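Local coordinates for structure-specific endonuclease subunit SLX1 (Candida glabrata, PDB 4XLG), which probably serves as the nuclease subunit of the SLX1-SLX4 structure-specific endonuclease, nicking branched DNA close to junctions with single-stranded DNA during repair and recombination, at residues C13-Q17 with R36-H40; Y67-S71 with F123-L128. The protein carries 1 engineered substitution. All coordinates share one frame; numbering follows the deposited sequence.

Interaction 1: residues C13-Q17 with R36-H40; sequences CYLLQ and RLRQH
Segments 13-17 and 36-40 come nearest at Leu16 and Leu37, with CA atoms 8.9 Å apart; the two segment axes run 11.6 Å apart at closest, their N-to-C directions diverging by 35°. The gap is filled by side chains, and Tyr14 reaches across it. Its ring stands out from the strand with CG between the backbone N and the carbonyl carbon (chi1 54°), bringing the hydroxyl to the helix. Two residues one helical turn apart meet it there. His40 NE2 lies 2.6 Å from Tyr14 OH, a short hydrogen bond whose donor could be either group. The imidazole approaches near the plane of the phenol, so these rings meet rim to rim without stacking. Arg36 NH2 donates to the same Tyr14 OH over 2.9 Å, with an N-H...O angle of 156° and the oxygen almost in the guanidinium plane. Arg36 bends at chi2 and chi3 to get there, and its CG passes 3.2 Å from Tyr14 OH. The other strong partner of NH2 is Ser29 O, which ties the guanidinium to strand 25-30. Two residues along the strand from the tyrosine, Leu16 lays CD1 over a face of the His40 ring, 4.0 Å from its centroid, a CH-pi contact, while Tyr26 meets that ring edge-to-face. Leu16 CD2 touches Leu37 CD1 at 4.0 Å; beyond, Leu37 packs on helix 176-213. Tyr14 and Tyr26 match the two signature tyrosines of the GIY-YIG fold. The phenol oxygen, bonded to both an imidazole and a guanidinium, ties the three polar groups together, consistent with the neighbourhood of the nuclease site in this family.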
# COMPACT_ATOMS: atom_id res chain seq x y z
N CYS B 13 0.51 -7.44 -4.25
CA CYS B 13 1.61 -8.12 -4.94
C CYS B 13 1.73 -9.52 -4.34
O CYS B 13 1.98 -9.64 -3.15
CB CYS B 13 2.96 -7.42 -4.73
SG CYS B 13 3.14 -5.86 -5.56
N TYR B 14 1.60 -10.54 -5.18
CA TYR B 14 1.48 -11.92 -4.71
C TYR B 14 2.66 -12.75 -5.11
O TYR B 14 3.35 -12.49 -6.10
CB TYR B 14 0.19 -12.59 -5.24
CG TYR B 14 0.05 -12.53 -6.78
CD1 TYR B 14 0.59 -13.53 -7.61
CD2 TYR B 14 -0.62 -11.42 -7.40
CE1 TYR B 14 0.46 -13.48 -9.00
CE2 TYR B 14 -0.79 -11.37 -8.81
CZ TYR B 14 -0.22 -12.43 -9.58
OH TYR B 14 -0.34 -12.37 -10.93
N LEU B 15 2.88 -13.79 -4.29
CA LEU B 15 3.89 -14.80 -4.60
C LEU B 15 3.18 -16.15 -4.80
O LEU B 15 2.40 -16.58 -3.92
CB LEU B 15 4.90 -14.90 -3.45
CG LEU B 15 5.94 -16.03 -3.58
CD1 LEU B 15 6.86 -15.81 -4.82
CD2 LEU B 15 6.76 -16.17 -2.27
N LEU B 16 3.41 -16.77 -5.95
CA LEU B 16 2.85 -18.10 -6.24
C LEU B 16 3.98 -19.10 -6.12
O LEU B 16 5.12 -18.79 -6.45
CB LEU B 16 2.29 -18.21 -7.67
CG LEU B 16 1.31 -17.12 -8.12
CD1 LEU B 16 0.87 -17.48 -9.61
CD2 LEU B 16 0.11 -17.05 -7.10
N GLN B 17 3.64 -20.29 -5.66
CA GLN B 17 4.56 -21.41 -5.67
C GLN B 17 3.85 -22.57 -6.34
O GLN B 17 2.76 -22.93 -5.92
CB GLN B 17 4.95 -21.77 -4.23
CG GLN B 17 5.98 -22.99 -4.20
CD GLN B 17 6.40 -23.33 -2.75
OE1 GLN B 17 5.80 -22.84 -1.77
NE2 GLN B 17 7.40 -24.16 -2.63
N ARG B 36 -7.33 -13.42 -10.67
CA ARG B 36 -5.94 -13.58 -11.20
C ARG B 36 -5.45 -15.00 -11.02
O ARG B 36 -4.83 -15.58 -11.92
CB ARG B 36 -5.00 -12.63 -10.50
CG ARG B 36 -3.49 -12.77 -10.95
CD ARG B 36 -3.31 -12.56 -12.46
NE ARG B 36 -3.75 -11.20 -12.83
CZ ARG B 36 -3.04 -10.11 -12.57
NH1 ARG B 36 -3.56 -8.92 -12.88
NH2 ARG B 36 -1.79 -10.18 -12.09
N LEU B 37 -5.68 -15.56 -9.83
CA LEU B 37 -5.25 -16.94 -9.64
C LEU B 37 -5.99 -17.90 -10.58
O LEU B 37 -5.37 -18.82 -11.12
CB LEU B 37 -5.43 -17.31 -8.14
CG LEU B 37 -4.89 -18.68 -7.71
CD1 LEU B 37 -3.39 -18.82 -8.05
CD2 LEU B 37 -5.15 -18.74 -6.17
N ARG B 38 -7.29 -17.69 -10.85
CA ARG B 38 -7.94 -18.53 -11.88
C ARG B 38 -7.29 -18.40 -13.26
O ARG B 38 -7.25 -19.39 -14.00
CB ARG B 38 -9.46 -18.19 -12.10
CG ARG B 38 -10.39 -18.47 -10.95
CD ARG B 38 -11.90 -18.49 -11.47
NE ARG B 38 -12.27 -17.21 -12.12
CZ ARG B 38 -12.68 -16.16 -11.41
NH1 ARG B 38 -12.78 -16.28 -10.09
NH2 ARG B 38 -12.99 -15.03 -12.01
N GLN B 39 -6.90 -17.18 -13.62
CA GLN B 39 -6.25 -16.95 -14.94
C GLN B 39 -4.89 -17.69 -14.97
O GLN B 39 -4.54 -18.32 -15.97
CB GLN B 39 -6.03 -15.47 -15.18
CG GLN B 39 -7.38 -14.75 -15.53
CD GLN B 39 -7.15 -13.26 -15.66
OE1 GLN B 39 -6.65 -12.61 -14.73
NE2 GLN B 39 -7.39 -12.73 -16.84
N HIS B 40 -4.15 -17.62 -13.88
CA HIS B 40 -2.86 -18.35 -13.86
C HIS B 40 -3.06 -19.86 -13.92
O HIS B 40 -2.23 -20.60 -14.51
CB HIS B 40 -2.02 -18.01 -12.58
CG HIS B 40 -1.38 -16.66 -12.62
ND1 HIS B 40 -0.53 -16.26 -13.63
CD2 HIS B 40 -1.40 -15.65 -11.72
CE1 HIS B 40 -0.09 -15.04 -13.37
NE2 HIS B 40 -0.57 -14.66 -12.20

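Interaction 2: residues Y67-S71 with F123-L128; sequences YGFPS and FRYMDL
Gly68 and Leu128 bring the two backbones to 5.0 Å between CA atoms, and Phe69 and Met126 follow at 6.5 Å, as the loop between strand 60-67 and helix 72-84 runs beside the turn that leads into strand 129-132. Gly68 has a positive phi of 101°, a conformation that suits glycine, and carries no side chain to hold the chains apart. Leu128 is the main apolar contact. With CG anti to its carbonyl carbon (chi1 -59°), it hangs CD2 over the middle of the Phe69 ring, 3.8 Å from the centroid and just 13° off the normal, a clear CH-pi contact. Its other methyl, CD1, reaches the far part of the same ring, 3.7 Å from Phe69 CE1. Met126 stretches out beyond CG and brings SD obliquely to the ring, 3.9 Å from Phe69 CD1, a Met-aromatic contact made neither over the face nor at the edge. The same sulfur sits 3.5 Å from Pro70 CD, and the methionine chain crosses the proline ring at about a right angle. Phe123 comes near the Phe69 plane at one edge, and Phe78 of helix 72-84 meets both phenylalanines edge-to-face. No direct hydrogen bond joins the segments; one water bridges them instead, 2.7 Å from Gly68 O and 2.7 Å from Met126 O, though other acceptors compete for its protons. Pro70 and Tyr125 also touch the other protein chain of the assembly. The contact is mainly apolar, centred on Phe69 with Met126 also packed on Pro70, and a water links two backbone carbonyls that cannot bond to each other directly.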
# COMPACT_ATOMS: atom_id res chain seq x y z
N TYR B 67 -0.50 -6.39 0.53
CA TYR B 67 -1.52 -5.51 -0.03
C TYR B 67 -1.62 -4.24 0.83
O TYR B 67 -0.83 -4.05 1.77
CB TYR B 67 -2.88 -6.25 -0.15
CG TYR B 67 -3.52 -6.65 1.18
CD1 TYR B 67 -3.10 -7.80 1.86
CD2 TYR B 67 -4.58 -5.89 1.72
CE1 TYR B 67 -3.70 -8.18 3.06
CE2 TYR B 67 -5.18 -6.28 2.93
CZ TYR B 67 -4.74 -7.44 3.58
OH TYR B 67 -5.33 -7.79 4.77
N GLY B 68 -2.50 -3.34 0.45
CA GLY B 68 -2.59 -2.02 1.12
C GLY B 68 -1.92 -0.92 0.31
O GLY B 68 -1.73 0.19 0.83
N PHE B 69 -1.54 -1.20 -0.95
CA PHE B 69 -0.84 -0.20 -1.76
C PHE B 69 -1.72 1.01 -2.08
O PHE B 69 -2.91 0.85 -2.32
CB PHE B 69 -0.36 -0.81 -3.07
CG PHE B 69 0.79 -1.78 -2.86
CD1 PHE B 69 2.07 -1.28 -2.68
CD2 PHE B 69 0.57 -3.15 -2.76
CE1 PHE B 69 3.16 -2.13 -2.43
CE2 PHE B 69 1.65 -4.01 -2.53
CZ PHE B 69 2.95 -3.50 -2.38
N PRO B 70 -1.12 2.20 -2.05
CA PRO B 70 -1.92 3.42 -2.25
C PRO B 70 -2.28 3.62 -3.72
O PRO B 70 -3.08 4.50 -4.04
CB PRO B 70 -1.00 4.55 -1.75
CG PRO B 70 0.44 3.97 -1.84
CD PRO B 70 0.23 2.48 -1.51
N SER B 71 -1.64 2.87 -4.63
CA SER B 71 -1.93 3.03 -6.06
C SER B 71 -1.48 1.80 -6.76
O SER B 71 -0.61 1.08 -6.27
CB SER B 71 -1.22 4.25 -6.69
OG SER B 71 0.22 4.16 -6.51
N PHE B 123 8.48 2.45 0.80
CA PHE B 123 7.31 1.62 1.07
C PHE B 123 6.86 1.71 2.54
O PHE B 123 5.72 1.39 2.84
CB PHE B 123 7.60 0.17 0.69
CG PHE B 123 7.85 0.01 -0.78
CD1 PHE B 123 6.78 0.16 -1.70
CD2 PHE B 123 9.14 -0.29 -1.26
CE1 PHE B 123 7.03 0.04 -3.08
CE2 PHE B 123 9.39 -0.41 -2.64
CZ PHE B 123 8.34 -0.25 -3.55
N ARG B 124 7.74 2.12 3.44
CA ARG B 124 7.37 2.31 4.85
C ARG B 124 6.19 3.24 5.04
O ARG B 124 5.39 3.04 5.91
CB ARG B 124 8.54 2.86 5.68
CG ARG B 124 9.32 1.75 6.33
CD ARG B 124 10.49 2.38 7.19
NE ARG B 124 11.37 1.35 7.74
N TYR B 125 6.10 4.27 4.20
CA TYR B 125 4.97 5.21 4.31
C TYR B 125 3.60 4.56 4.09
O TYR B 125 2.57 5.10 4.46
CB TYR B 125 5.14 6.34 3.30
CG TYR B 125 6.19 7.32 3.64
CD1 TYR B 125 5.97 8.28 4.62
CD2 TYR B 125 7.42 7.35 2.95
CE1 TYR B 125 6.91 9.25 4.90
CE2 TYR B 125 8.40 8.29 3.24
CZ TYR B 125 8.14 9.21 4.24
OH TYR B 125 9.03 10.19 4.52
N MET B 126 3.60 3.39 3.46
CA MET B 126 2.32 2.78 3.07
C MET B 126 1.71 1.88 4.12
O MET B 126 0.53 1.49 3.95
CB MET B 126 2.52 1.99 1.74
CG MET B 126 3.12 2.88 0.63
SD MET B 126 3.61 1.79 -0.74
CE MET B 126 4.57 2.94 -1.72
N ASP B 127 2.48 1.53 5.17
CA ASP B 127 1.95 0.62 6.24
C ASP B 127 1.27 -0.60 5.63
O ASP B 127 0.09 -0.92 5.94
CB ASP B 127 0.95 1.34 7.17
CG ASP B 127 1.62 2.42 8.03
OD1 ASP B 127 2.82 2.28 8.38
OD2 ASP B 127 0.96 3.43 8.32
N LEU B 128 2.01 -1.31 4.77
CA LEU B 128 1.47 -2.45 4.03
C LEU B 128 1.13 -3.61 4.94
O LEU B 128 1.58 -3.69 6.09
CB LEU B 128 2.49 -2.90 2.95
CG LEU B 128 2.79 -1.74 1.96
CD1 LEU B 128 4.00 -2.10 1.14
CD2 LEU B 128 1.51 -1.52 1.03
O HOH W 1 -1.83 0.15 3.52

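Overall arrangement
Interactions 1 and 2 follow one another along the chain, their centres 20 Å apart, and both build on the mixed sheet of the GIY-YIG domain. Interaction 1 fastens helix 33-41 to one face through the Tyr14 hydroxyl; interaction 2 lies at the end of strand 60-67, where residues 123-128 bring in strand 129-132. Strand 12-18 pairs with strand 60-67, linking them through backbone bonds. Cys13 SG packs at 3.8 Å on Phe69 CE2, a tentative contact belonging to one of two Cys13 conformers, and Phe78 of helix 72-84 touches both residues. Interaction 1 carries the polar cluster near the probable nuclease site, whereas interaction 2 is mostly apolar and borders the partner chain.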